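PDB 7OEC: DNA polymerase II large subunit from Pyrococcus horikoshii, which contains an intein, the segment described here, which probably excises itself from the archaeal polymerase precursor and joins the flanking sequences by protein splicing. Local coordinates for residues 9-14 with 20-25; 79-82 with 88-91; 53-58 with 104-109. The protein carries 2 engineered substitutions. All coordinates share one frame; numbering follows the deposited sequence. Where two conformers were deposited one is given.

The three contacts lie in the mostly beta fold of a single intein chain. Interaction 1 (9-14 with 20-25) is a hairpin near the N terminus, and interaction 2 (79-82 with 88-91) is a second hairpin in a separate four-stranded sheet, its centre about 16 Å from the first. Interaction 3 (53-58 with 104-109) brings together parts distant in sequence, and the loop it closes contains interaction 2. Strands 10-15 and 50-56 are neighbours in one antiparallel sheet, so interactions 1 and 3 touch there, through a probable hydrogen bond between Leu12 O and Tyr53 N. Local hairpins and a long-range aromatic contact thus combine in the compact, almost all-beta Hint fold of the intein.

Interaction 1 (9-14 with 20-25); sequences TRILVQ and QRVTLK
Ile11 and Val22 face each other as an antiparallel hydrogen-bonded pair in the hairpin of strands 10-15 and 18-23, part of the large antiparallel sheet of the intein. Two backbone bonds join them, Ile11 N to Val22 O and Val22 N to Ile11 O, and a second pair links Val13 with Gln20. The Val13 N to Gln20 O bond is nearly straight, with 176° at the hydrogen. Where strand gives way to helix 24-29, Leu24 N donates to Thr9 O at 2.8 Å, almost in line with the carbonyl but bent at the hydrogen (140°). Thr23, the N-cap, caps a backbone N of that helix with its side chain.

From its CB outward, Ile11 first meets the partner backbone, CB lying 4.1 Å from Val22 O. Its CG2 branch, set between the backbone N and the carbonyl carbon, comes closer to that oxygen, at 3.3 Å, and also touches Val22 CG2 at 3.9 Å. The same methyl reaches Leu24 CD2 more loosely, at 4.4 Å. With CG1 anti to the backbone N (chi1 -172°), the CG1-CD1 arm runs away from the Val22 methyls; the side chain also packs on Val52, Leu151 and Val159. Val22 CG2 is shared, since Val13 CG2 approaches it at 4.0 Å with the two side chains crossing at about a right angle.

On the face of Leu12 and Arg21, Leu12 CD1 rests 3.6 Å from Gln20 O and meets the aliphatic CG of Arg21. Thr9 turns its hydroxyl to Pro6 O and offers CB to Leu24 CD1. The chemistry implies a shared task: the Ile11-Val22 and Val13-Gln20 pairs join the strands, Leu12 between them bonds outward to Tyr53 and Ile160, and CG2 of Ile11, Val13 and Val22 cluster on one face with Gln20 at its margin.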
loop_
_atom_site.group_PDB
_atom_site.type_symbol
_atom_site.label_atom_id
_atom_site.label_comp_id
_atom_site.label_asym_id
_atom_site.label_seq_id
_atom_site.Cartn_x
_atom_site.Cartn_y
_atom_site.Cartn_z
ATOM N N THR A 9 3.186 -0.343 8.065
ATOM C CA THR A 9 3.396 -0.686 6.671
ATOM C C THR A 9 4.418 0.260 6.076
ATOM O O THR A 9 4.345 1.475 6.285
ATOM C CB THR A 9 2.076 -0.503 5.927
ATOM O OG1 THR A 9 1.049 -1.329 6.472
ATOM C CG2 THR A 9 2.201 -0.838 4.457
ATOM N N ARG A 10 5.356 -0.290 5.315
ATOM C CA ARG A 10 6.367 0.528 4.675
ATOM C C ARG A 10 5.919 0.850 3.263
ATOM O O ARG A 10 5.268 0.033 2.597
ATOM C CB ARG A 10 7.725 -0.168 4.648
ATOM C CG ARG A 10 8.444 -0.160 5.997
ATOM C CD ARG A 10 7.893 -1.194 6.940
ATOM N NE ARG A 10 8.059 -2.572 6.461
ATOM C CZ ARG A 10 7.224 -3.579 6.754
ATOM N NH1 ARG A 10 6.130 -3.371 7.526
ATOM N NH2 ARG A 10 7.473 -4.791 6.239
ATOM N N ILE A 11 6.261 2.048 2.811
ATOM C CA ILE A 11 5.929 2.475 1.467
ATOM C C ILE A 11 7.137 3.101 0.768
ATOM O O ILE A 11 7.934 3.820 1.389
ATOM C CB ILE A 11 4.732 3.437 1.493
ATOM C CG1 ILE A 11 4.253 3.729 0.083
ATOM C CG2 ILE A 11 5.068 4.616 2.293
ATOM C CD1 ILE A 11 2.865 4.346 0.061
ATOM N N LEU A 12 7.287 2.789 -0.525
ATOM C CA LEU A 12 8.402 3.289 -1.322
ATOM C C LEU A 12 8.091 4.681 -1.857
ATOM O O LEU A 12 7.089 4.895 -2.558
ATOM C CB LEU A 12 8.656 2.344 -2.482
ATOM C CG LEU A 12 9.888 2.608 -3.343
ATOM C CD1 LEU A 12 11.168 2.518 -2.522
ATOM C CD2 LEU A 12 9.914 1.668 -4.546
ATOM N N VAL A 13 8.939 5.634 -1.484
ATOM C CA VAL A 13 8.797 7.034 -1.824
ATOM C C VAL A 13 10.134 7.556 -2.335
ATOM O O VAL A 13 11.176 6.905 -2.245
ATOM C CB VAL A 13 8.322 7.880 -0.621
ATOM C CG1 VAL A 13 6.885 7.449 -0.218
ATOM C CG2 VAL A 13 9.262 7.815 0.566
ATOM N N GLN A 14 10.072 8.740 -2.914
ATOM C CA GLN A 14 11.243 9.489 -3.317
ATOM C C GLN A 14 11.222 10.772 -2.507
ATOM O O GLN A 14 10.280 11.566 -2.638
ATOM C CB GLN A 14 11.166 9.832 -4.797
ATOM C CG GLN A 14 12.499 10.373 -5.236
ATOM C CD GLN A 14 12.466 10.927 -6.582
ATOM O OE1 GLN A 14 13.106 10.389 -7.472
ATOM N NE2 GLN A 14 11.719 12.023 -6.769
ATOM N N GLN A 20 13.517 5.747 -0.999
ATOM C CA GLN A 20 13.593 5.083 0.284
ATOM C C GLN A 20 12.235 4.626 0.725
ATOM O O GLN A 20 11.221 4.982 0.131
ATOM C CB GLN A 20 14.049 6.041 1.331
ATOM C CG GLN A 20 13.214 7.213 1.404
ATOM C CD GLN A 20 14.010 8.303 2.003
ATOM O OE1 GLN A 20 14.683 9.075 1.305
ATOM N NE2 GLN A 20 14.011 8.340 3.324
ATOM N N ARG A 21 12.231 3.879 1.818
ATOM C CA ARG A 21 11.005 3.362 2.393
ATOM C C ARG A 21 10.739 4.088 3.697
ATOM O O ARG A 21 11.658 4.308 4.488
ATOM C CB ARG A 21 11.072 1.855 2.620
ATOM C CG ARG A 21 10.853 1.101 1.379
ATOM C CD ARG A 21 10.723 -0.344 1.765
ATOM N NE ARG A 21 11.384 -1.037 0.725
ATOM C CZ ARG A 21 11.810 -2.273 0.778
ATOM N NH1 ARG A 21 12.413 -2.680 -0.326
ATOM N NH2 ARG A 21 11.691 -3.043 1.888
ATOM N N VAL A 22 9.493 4.502 3.901
ATOM C CA VAL A 22 9.084 5.058 5.188
ATOM C C VAL A 22 7.841 4.314 5.632
ATOM O O VAL A 22 7.108 3.777 4.812
ATOM C CB VAL A 22 8.795 6.569 5.127
ATOM C CG1 VAL A 22 10.033 7.331 4.726
ATOM C CG2 VAL A 22 7.706 6.857 4.159
ATOM N N THR A 23 7.588 4.278 6.937
ATOM C CA THR A 23 6.316 3.683 7.326
ATOM C C THR A 23 5.190 4.667 7.031
ATOM O O THR A 23 5.406 5.865 6.867
ATOM C CB THR A 23 6.266 3.353 8.813
ATOM O OG1 THR A 23 6.371 4.557 9.553
ATOM C CG2 THR A 23 7.361 2.360 9.221
ATOM N N LEU A 24 3.966 4.155 6.983
ATOM C CA LEU A 24 2.835 5.042 6.753
ATOM C C LEU A 24 2.669 6.027 7.901
ATOM O O LEU A 24 2.283 7.178 7.687
ATOM C CB LEU A 24 1.568 4.229 6.560
ATOM C CG LEU A 24 1.329 3.688 5.185
ATOM C CD1 LEU A 24 0.141 2.860 5.183
ATOM C CD2 LEU A 24 1.100 4.820 4.275
ATOM N N LYS A 25 2.921 5.592 9.129
ATOM C CA LYS A 25 2.908 6.541 10.241
ATOM C C LYS A 25 3.949 7.658 10.057
ATOM O O LYS A 25 3.656 8.850 10.276
ATOM C CB LYS A 25 3.073 5.790 11.558
ATOM C CG LYS A 25 2.951 6.721 12.773
ATOM C CD LYS A 25 2.967 5.928 14.064
ATOM C CE LYS A 25 3.433 6.824 15.207
ATOM N NZ LYS A 25 3.938 6.028 16.421
#

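Interaction 2 (79-82 with 88-91); sequences LIRF and SSFE
Strands 79-84 and 89-93 run antiparallel, their axes 4.7 Å apart, with Phe82 and Phe90 as a hydrogen-bonded pair and Arg81 and Glu91 as a non-hydrogen-bonded one. They form a beta hairpin at one side of a four-stranded antiparallel sheet. Arg81, its CG anti to the backbone N (chi1 179°), extends across Glu91 at a slant, and its CB and CG pack on Glu91 CG. At the far end NH1 donates to Glu91 OE2 in a salt bridge of 3.2 Å, meeting the oxygen on its anti side and well out of the carboxylate plane; the guanidinium and carboxylate planes stand 79° apart. Ser89 lies over one face of the guanidinium, whose NE has a second acidic partner in Glu83. Without the guanidinium, as with an alanine here, Glu91 OE2 would probably be left without its charged mate across the strands and the aliphatic flank of Glu91 uncovered. On the other face of the sheet the Phe82 and Phe90 rings meet obliquely, their planes inclined at 35°. Phe82 CD2 sits over one face of the Phe90 ring, offset toward its rim, with CZ of Phe90 3.7 Å away.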
loop_
_atom_site.group_PDB
_atom_site.type_symbol
_atom_site.label_atom_id
_atom_site.label_comp_id
_atom_site.label_asym_id
_atom_site.label_seq_id
_atom_site.Cartn_x
_atom_site.Cartn_y
_atom_site.Cartn_z
ATOM N N LEU A 79 -8.023 -6.632 10.372
ATOM C CA LEU A 79 -7.132 -6.615 9.248
ATOM C C LEU A 79 -7.038 -8.021 8.694
ATOM O O LEU A 79 -7.379 -9.009 9.348
ATOM C CB LEU A 79 -5.755 -6.156 9.692
ATOM C CG LEU A 79 -5.612 -4.792 10.347
ATOM C CD1 LEU A 79 -4.160 -4.626 10.878
ATOM C CD2 LEU A 79 -5.902 -3.715 9.410
ATOM N N ILE A 80 -6.555 -8.094 7.466
ATOM C CA ILE A 80 -6.163 -9.338 6.833
ATOM C C ILE A 80 -4.669 -9.266 6.555
ATOM O O ILE A 80 -4.175 -8.263 6.025
ATOM C CB ILE A 80 -6.980 -9.579 5.550
ATOM C CG1 ILE A 80 -8.476 -9.669 5.917
ATOM C CG2 ILE A 80 -6.532 -10.854 4.857
ATOM C CD1 ILE A 80 -9.314 -9.863 4.742
ATOM N N ARG A 81 -3.959 -10.318 6.918
ATOM C CA ARG A 81 -2.542 -10.444 6.644
ATOM C C ARG A 81 -2.336 -11.511 5.584
ATOM O O ARG A 81 -2.857 -12.628 5.690
ATOM C CB ARG A 81 -1.794 -10.825 7.917
ATOM C CG ARG A 81 -0.288 -10.999 7.734
ATOM C CD ARG A 81 0.308 -11.384 9.061
ATOM N NE ARG A 81 1.682 -11.827 8.942
ATOM C CZ ARG A 81 2.730 -11.022 8.874
ATOM N NH1 ARG A 81 2.574 -9.689 8.896
ATOM N NH2 ARG A 81 3.941 -11.588 8.829
ATOM N N PHE A 82 -1.586 -11.155 4.565
ATOM C CA PHE A 82 -1.191 -12.042 3.491
ATOM C C PHE A 82 0.276 -12.375 3.655
ATOM O O PHE A 82 1.119 -11.471 3.706
ATOM C CB PHE A 82 -1.398 -11.323 2.167
ATOM C CG PHE A 82 -2.807 -10.912 1.948
ATOM C CD1 PHE A 82 -3.751 -11.847 1.570
ATOM C CD2 PHE A 82 -3.191 -9.613 2.168
ATOM C CE1 PHE A 82 -5.049 -11.511 1.415
ATOM C CE2 PHE A 82 -4.510 -9.219 1.944
ATOM C CZ PHE A 82 -5.452 -10.177 1.567
ATOM N N SER A 88 7.708 -12.654 2.307
ATOM C CA SER A 88 7.193 -11.301 2.435
ATOM C C SER A 88 5.729 -11.337 2.901
ATOM O O SER A 88 5.068 -12.389 2.926
ATOM C CB SER A 88 7.393 -10.525 1.134
ATOM O OG SER A 88 6.660 -11.146 0.114
ATOM N N SER A 89 5.237 -10.180 3.343
ATOM C CA SER A 89 3.872 -10.109 3.850
ATOM C C SER A 89 3.372 -8.676 3.797
ATOM O O SER A 89 4.151 -7.714 3.760
ATOM C CB SER A 89 3.745 -10.645 5.289
ATOM O OG SER A 89 4.534 -9.884 6.194
ATOM N N PHE A 90 2.051 -8.560 3.873
ATOM C CA PHE A 90 1.441 -7.253 4.075
ATOM C C PHE A 90 0.066 -7.416 4.697
ATOM O O PHE A 90 -0.521 -8.497 4.662
ATOM C CB PHE A 90 1.341 -6.422 2.800
ATOM C CG PHE A 90 0.370 -6.916 1.755
ATOM C CD1 PHE A 90 0.683 -8.015 0.973
ATOM C CD2 PHE A 90 -0.800 -6.211 1.482
ATOM C CE1 PHE A 90 -0.135 -8.436 -0.030
ATOM C CE2 PHE A 90 -1.642 -6.625 0.446
ATOM C CZ PHE A 90 -1.289 -7.739 -0.324
ATOM N N GLU A 91 -0.457 -6.307 5.234
ATOM C CA GLU A 91 -1.732 -6.305 5.937
ATOM C C GLU A 91 -2.565 -5.143 5.445
ATOM O O GLU A 91 -2.027 -4.061 5.200
ATOM C CB GLU A 91 -1.541 -6.110 7.453
ATOM C CG GLU A 91 -0.792 -7.258 8.074
ATOM C CD GLU A 91 -0.467 -7.073 9.542
ATOM O OE1 GLU A 91 -0.785 -6.020 10.142
ATOM O OE2 GLU A 91 0.102 -8.016 10.110
#

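Interaction 3 (53-58 with 104-109)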
loop_
_atom_site.group_PDB
_atom_site.type_symbol
_atom_site.label_atom_id
_atom_site.label_comp_id
_atom_site.label_asym_id
_atom_site.label_seq_id
_atom_site.Cartn_x
_atom_site.Cartn_y
_atom_site.Cartn_z
ATOM N N TYR A 53 6.171 6.182 -5.254
ATOM C CA TYR A 53 6.292 5.289 -6.392
ATOM C C TYR A 53 5.013 4.483 -6.590
ATOM O O TYR A 53 4.442 3.905 -5.662
ATOM C CB TYR A 53 7.450 4.346 -6.172
ATOM C CG TYR A 53 8.831 4.945 -6.387
ATOM C CD1 TYR A 53 9.433 4.890 -7.619
ATOM C CD2 TYR A 53 9.537 5.503 -5.353
ATOM C CE1 TYR A 53 10.675 5.373 -7.815
ATOM C CE2 TYR A 53 10.803 5.999 -5.536
ATOM C CZ TYR A 53 11.367 5.932 -6.778
ATOM O OH TYR A 53 12.627 6.394 -7.063
ATOM N N SER A 54 4.555 4.465 -7.809
ATOM C CA SER A 54 3.337 3.765 -8.170
ATOM C C SER A 54 3.653 2.805 -9.300
ATOM O O SER A 54 4.723 2.824 -9.892
ATOM C CB SER A 54 2.212 4.710 -8.639
ATOM O OG SER A 54 1.774 5.559 -7.612
ATOM N N PHE A 55 2.705 1.953 -9.591
ATOM C CA PHE A 55 2.801 1.052 -10.719
ATOM C C PHE A 55 1.682 1.419 -11.681
ATOM O O PHE A 55 0.512 1.506 -11.278
ATOM C CB PHE A 55 2.676 -0.408 -10.273
ATOM C CG PHE A 55 3.146 -1.385 -11.302
ATOM C CD1 PHE A 55 2.253 -2.062 -12.120
ATOM C CD2 PHE A 55 4.510 -1.581 -11.495
ATOM C CE1 PHE A 55 2.727 -2.935 -13.080
ATOM C CE2 PHE A 55 4.975 -2.449 -12.464
ATOM C CZ PHE A 55 4.088 -3.133 -13.242
ATOM N N ASN A 56 2.057 1.679 -12.940
ATOM C CA ASN A 56 1.123 2.018 -13.992
ATOM C C ASN A 56 0.770 0.734 -14.722
ATOM O O ASN A 56 1.591 0.216 -15.516
ATOM C CB ASN A 56 1.720 3.012 -14.966
ATOM C CG ASN A 56 0.791 3.294 -16.074
ATOM O OD1 ASN A 56 -0.356 2.833 -16.058
ATOM N ND2 ASN A 56 1.233 4.081 -17.028
ATOM N N PRO A 57 -0.424 0.190 -14.464
ATOM C CA PRO A 57 -0.776 -1.087 -15.090
ATOM C C PRO A 57 -0.990 -0.966 -16.576
ATOM O O PRO A 57 -0.940 -1.981 -17.268
ATOM C CB PRO A 57 -2.067 -1.485 -14.378
ATOM C CG PRO A 57 -2.722 -0.128 -14.006
ATOM C CD PRO A 57 -1.536 0.747 -13.646
ATOM N N GLU A 58 -1.223 0.228 -17.113
ATOM C CA GLU A 58 -1.467 0.304 -18.549
ATOM C C GLU A 58 -0.187 0.100 -19.343
ATOM O O GLU A 58 -0.248 -0.209 -20.542
ATOM C CB GLU A 58 -2.082 1.657 -18.920
ATOM C CG GLU A 58 -3.511 1.833 -18.427
ATOM C CD GLU A 58 -4.139 3.222 -18.693
ATOM O OE1 GLU A 58 -3.574 4.013 -19.466
ATOM O OE2 GLU A 58 -5.251 3.514 -18.170
ATOM N N GLY A 104 -2.536 -12.474 -17.096
ATOM C CA GLY A 104 -1.947 -11.334 -17.758
ATOM C C GLY A 104 -2.542 -9.982 -17.428
ATOM O O GLY A 104 -2.318 -9.039 -18.179
ATOM N N LYS A 105 -3.278 -9.838 -16.327
ATOM C CA LYS A 105 -3.832 -8.542 -15.938
ATOM C C LYS A 105 -3.886 -8.456 -14.414
ATOM O O LYS A 105 -3.843 -9.478 -13.724
ATOM C CB LYS A 105 -5.225 -8.376 -16.543
ATOM C CG LYS A 105 -6.176 -9.482 -16.246
ATOM C CD LYS A 105 -7.144 -9.720 -17.475
ATOM C CE LYS A 105 -8.120 -10.913 -17.240
ATOM N NZ LYS A 105 -7.632 -11.903 -16.165
ATOM N N PHE A 106 -3.962 -7.222 -13.885
ATOM C CA PHE A 106 -4.166 -7.024 -12.455
ATOM C C PHE A 106 -5.658 -7.025 -12.206
ATOM O O PHE A 106 -6.388 -6.253 -12.817
ATOM C CB PHE A 106 -3.598 -5.707 -11.952
ATOM C CG PHE A 106 -2.098 -5.716 -11.877
ATOM C CD1 PHE A 106 -1.448 -6.183 -10.728
ATOM C CD2 PHE A 106 -1.335 -5.267 -12.933
ATOM C CE1 PHE A 106 -0.084 -6.184 -10.622
ATOM C CE2 PHE A 106 0.037 -5.273 -12.845
ATOM C CZ PHE A 106 0.672 -5.753 -11.698
ATOM N N VAL A 107 -6.107 -7.939 -11.390
ATOM C CA VAL A 107 -7.473 -7.999 -10.919
ATOM C C VAL A 107 -7.527 -7.318 -9.557
ATOM O O VAL A 107 -6.721 -7.622 -8.664
ATOM C CB VAL A 107 -7.893 -9.467 -10.779
ATOM C CG1 VAL A 107 -9.265 -9.538 -10.222
ATOM C CG2 VAL A 107 -7.840 -10.164 -12.093
ATOM N N GLU A 108 -8.491 -6.419 -9.387
ATOM C CA GLU A 108 -8.679 -5.704 -8.132
ATOM C C GLU A 108 -9.791 -6.390 -7.351
ATOM O O GLU A 108 -10.955 -6.369 -7.762
ATOM C CB GLU A 108 -9.008 -4.241 -8.414
ATOM C CG GLU A 108 -9.155 -3.394 -7.157
ATOM C CD GLU A 108 -9.502 -1.913 -7.436
ATOM O OE1 GLU A 108 -9.207 -1.407 -8.534
ATOM O OE2 GLU A 108 -10.113 -1.268 -6.559
ATOM N N LYS A 109 -9.420 -7.013 -6.233
ATOM C CA LYS A 109 -10.314 -7.761 -5.362
ATOM C C LYS A 109 -10.345 -7.109 -3.989
ATOM O O LYS A 109 -9.328 -6.598 -3.533
ATOM C CB LYS A 109 -9.726 -9.164 -5.055
ATOM C CG LYS A 109 -9.646 -10.090 -6.222
ATOM C CD LYS A 109 -9.233 -11.515 -5.836
ATOM C CE LYS A 109 -9.236 -12.409 -7.066
ATOM N NZ LYS A 109 -9.142 -13.823 -6.671
#
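Two phenylalanine rings, Phe55 from strand 50-56 and Phe106 from strand 105-110, make most of this contact. Their centroids lie 5.6 Å apart and their planes are inclined at 64°, an oblique meeting in which the side chains cross at about a right angle. The atoms that touch are few: CE1 and CD1 of Phe55 and CE2 and CZ of Phe106. The closest approach, CE1 of Phe55 to CE2 of Phe106, is 3.6 Å, and Phe55 CE1 also lies 3.8 Å from Phe106 CZ.

Both CB atoms point toward the opposite segment, but the rings leave their backbones differently. Phe55 places CG anti to the backbone N (chi1 -164°), whereas Phe106 has CG anti to its carbonyl carbon (chi1 -74°), and these choices bring the two rings together although the nearest CA atoms, those of Pro57 and Phe106, are still 7.3 Å apart. Pro57 adds a smaller contact just past the strand end, its CB lying 4.1 Å from Phe106 CD2, also oblique to the ring.

The chain around Pro57 is shaped locally by Asn56, whose OD1 accepts a hydrogen bond from Glu58 N at 2.9 Å in an Asx turn. The donor stands above the side-chain carbonyl plane. The turn begins at the last residue of the strand carrying Phe55 and bears the proline that flanks Phe106.

Further partners extend the apolar cluster: Phe55 packs on Val62 and Ile123, while Phe106 touches Ile121 and meets Tyr101 edge-to-face. The contact rests on van der Waals packing and is modest in area, burying 111 Å² over both segments. It joins the large antiparallel sheet that holds strand 50-56 to the two-stranded hairpin 97-102 and 105-110, within the nearly all-beta Hint (Hog/intein) fold.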